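PDB 6XF9: packaging protein UL32 from Human herpesvirus 8 type M, which forms a pentameric ring required for packaging of the herpesviral genome, and probably directs new capsids to nuclear replication compartments. Local coordinates for residues C79-Y84 against A211-A216. Numbering follows the deposited sequence.
Sequences CFFCLY and ATFCGA
Phe213 reaches from the last turn of helix 207-213 to two neighbouring phenylalanines, Phe80 and Phe81, near the end of helix 71-83. Its outer ring carbons do the touching: Phe213 CZ lies 4.1 Å from Phe81 CE1, and on the adjoining corner Phe213 CE2 stands 4.4 Å from Phe80 CE2. Both approaches are oblique, a loose three-ring cluster without a regular stack. Phenylalanine suits all three places because the backbones are far apart, with the CA atoms of Phe81 and Phe213 11.8 Å from each other, and a long, flat, wholly apolar group can span such a gap without burying a polar atom.

In Phe213, CG lies anti to the carbonyl carbon (chi1 -60°), which carries the ring out to the other helix; Thr212 CG2 sits 3.9 Å above the centre of one face. The Phe80 bond to CB already aims at Phe213, and CG opposite the backbone N (chi1 -175°) extends its ring that way. In Phe81 that bond does not aim at Phe213, and only the end of the ring comes near. One turn on, Tyr84 CD1 covers a face of the Phe80 ring at 4.0 Å from its plane.

The contact is a buried join between helix ends in a largely helical chain, away from the three zinc sites. Val384 of helix 382-386 touches both Phe80 and Phe81, while Leu397 of helix 391-402 packs on Phe213, so four helices meet around the rings. Tyr84 combines an apolar ring with a hydroxyl that hydrogen-bonds to the backbone N of Thr411. Similarly, Thr212 turns OG1 back to the carbonyl of Leu208, satisfying its hydroxyl within the helix while its methyl faces the Phe213 ring.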
loop_
_atom_site.group_PDB
_atom_site.type_symbol
_atom_site.label_atom_id
_atom_site.label_comp_id
_atom_site.label_asym_id
_atom_site.label_seq_id
_atom_site.Cartn_x
_atom_site.Cartn_y
_atom_site.Cartn_z
ATOM N N CYS D 79 -29.524 -4.063 -39.516
ATOM C CA CYS D 79 -28.647 -3.346 -38.602
ATOM C C CYS D 79 -29.425 -2.351 -37.738
ATOM O O CYS D 79 -29.266 -2.328 -36.516
ATOM C CB CYS D 79 -27.537 -2.660 -39.390
ATOM S SG CYS D 79 -26.425 -3.857 -40.147
ATOM N N PHE D 80 -30.302 -1.551 -38.334
ATOM C CA PHE D 80 -31.048 -0.580 -37.533
ATOM C C PHE D 80 -31.845 -1.273 -36.437
ATOM O O PHE D 80 -31.930 -0.773 -35.311
ATOM C CB PHE D 80 -31.972 0.238 -38.432
ATOM C CG PHE D 80 -32.688 1.348 -37.730
ATOM C CD1 PHE D 80 -32.074 2.565 -37.520
ATOM C CD2 PHE D 80 -33.982 1.185 -37.314
ATOM C CE1 PHE D 80 -32.742 3.599 -36.878
ATOM C CE2 PHE D 80 -34.663 2.214 -36.677
ATOM C CZ PHE D 80 -34.043 3.422 -36.458
ATOM N N PHE D 81 -32.449 -2.418 -36.750
ATOM C CA PHE D 81 -33.247 -3.130 -35.761
ATOM C C PHE D 81 -32.381 -3.634 -34.623
ATOM O O PHE D 81 -32.751 -3.517 -33.449
ATOM C CB PHE D 81 -33.980 -4.298 -36.429
ATOM C CG PHE D 81 -35.342 -3.938 -36.955
ATOM C CD1 PHE D 81 -35.503 -2.892 -37.849
ATOM C CD2 PHE D 81 -36.454 -4.692 -36.601
ATOM C CE1 PHE D 81 -36.751 -2.559 -38.334
ATOM C CE2 PHE D 81 -37.707 -4.362 -37.097
ATOM C CZ PHE D 81 -37.847 -3.293 -37.967
ATOM N N CYS D 82 -31.219 -4.190 -34.951
ATOM C CA CYS D 82 -30.323 -4.692 -33.916
ATOM C C CYS D 82 -29.897 -3.571 -32.979
ATOM O O CYS D 82 -29.887 -3.740 -31.758
ATOM C CB CYS D 82 -29.106 -5.327 -34.576
ATOM S SG CYS D 82 -29.463 -6.862 -35.444
ATOM N N LEU D 83 -29.565 -2.412 -33.544
ATOM C CA LEU D 83 -29.182 -1.243 -32.768
ATOM C C LEU D 83 -30.239 -0.879 -31.734
ATOM O O LEU D 83 -29.915 -0.333 -30.672
ATOM C CB LEU D 83 -28.943 -0.084 -33.731
ATOM C CG LEU D 83 -28.379 1.211 -33.189
ATOM C CD1 LEU D 83 -27.090 0.884 -32.481
ATOM C CD2 LEU D 83 -28.148 2.196 -34.332
ATOM N N TYR D 84 -31.507 -1.174 -32.023
ATOM C CA TYR D 84 -32.622 -0.861 -31.139
ATOM C C TYR D 84 -33.225 -2.118 -30.532
ATOM O O TYR D 84 -34.386 -2.133 -30.132
ATOM C CB TYR D 84 -33.674 -0.042 -31.886
ATOM C CG TYR D 84 -33.209 1.360 -32.096
ATOM C CD1 TYR D 84 -32.413 1.683 -33.160
ATOM C CD2 TYR D 84 -33.510 2.353 -31.190
ATOM C CE1 TYR D 84 -31.951 2.986 -33.331
ATOM C CE2 TYR D 84 -33.054 3.639 -31.355
ATOM C CZ TYR D 84 -32.274 3.937 -32.419
ATOM O OH TYR D 84 -31.812 5.212 -32.591
ATOM N N ALA D 211 -41.669 8.584 -37.506
ATOM C CA ALA D 211 -42.613 8.650 -38.612
ATOM C C ALA D 211 -42.943 7.264 -39.139
ATOM O O ALA D 211 -44.108 6.964 -39.419
ATOM C CB ALA D 211 -42.033 9.517 -39.726
ATOM N N THR D 212 -41.948 6.384 -39.214
ATOM C CA THR D 212 -42.168 5.090 -39.841
ATOM C C THR D 212 -42.894 4.102 -38.941
ATOM O O THR D 212 -43.616 3.239 -39.444
ATOM C CB THR D 212 -40.840 4.489 -40.274
ATOM O OG1 THR D 212 -40.175 5.427 -41.118
ATOM C CG2 THR D 212 -41.064 3.219 -41.048
ATOM N N PHE D 213 -42.728 4.182 -37.627
ATOM C CA PHE D 213 -43.184 3.097 -36.770
ATOM C C PHE D 213 -44.219 3.501 -35.750
ATOM O O PHE D 213 -44.934 2.627 -35.248
ATOM C CB PHE D 213 -41.999 2.460 -36.031
ATOM C CG PHE D 213 -40.958 1.879 -36.947
ATOM C CD1 PHE D 213 -41.156 0.646 -37.547
ATOM C CD2 PHE D 213 -39.782 2.554 -37.194
ATOM C CE1 PHE D 213 -40.199 0.103 -38.387
ATOM C CE2 PHE D 213 -38.818 2.015 -38.026
ATOM C CZ PHE D 213 -39.026 0.791 -38.625
ATOM N N CYS D 214 -44.308 4.775 -35.413
ATOM C CA CYS D 214 -45.127 5.214 -34.302
ATOM C C CYS D 214 -46.508 5.655 -34.784
ATOM O O CYS D 214 -46.695 6.073 -35.932
ATOM C CB CYS D 214 -44.404 6.332 -33.550
ATOM S SG CYS D 214 -42.820 5.721 -32.764
ATOM N N GLY D 215 -47.474 5.584 -33.861
ATOM C CA GLY D 215 -48.867 5.923 -34.104
ATOM C C GLY D 215 -49.742 4.716 -33.809
ATOM O O GLY D 215 -49.408 3.594 -34.223
ATOM N N ALA D 216 -50.867 4.930 -33.109
ATOM C CA ALA D 216 -51.732 3.808 -32.740
ATOM C C ALA D 216 -52.298 3.114 -33.962
ATOM O O ALA D 216 -52.618 1.915 -33.909
ATOM C CB ALA D 216 -52.883 4.287 -31.849
#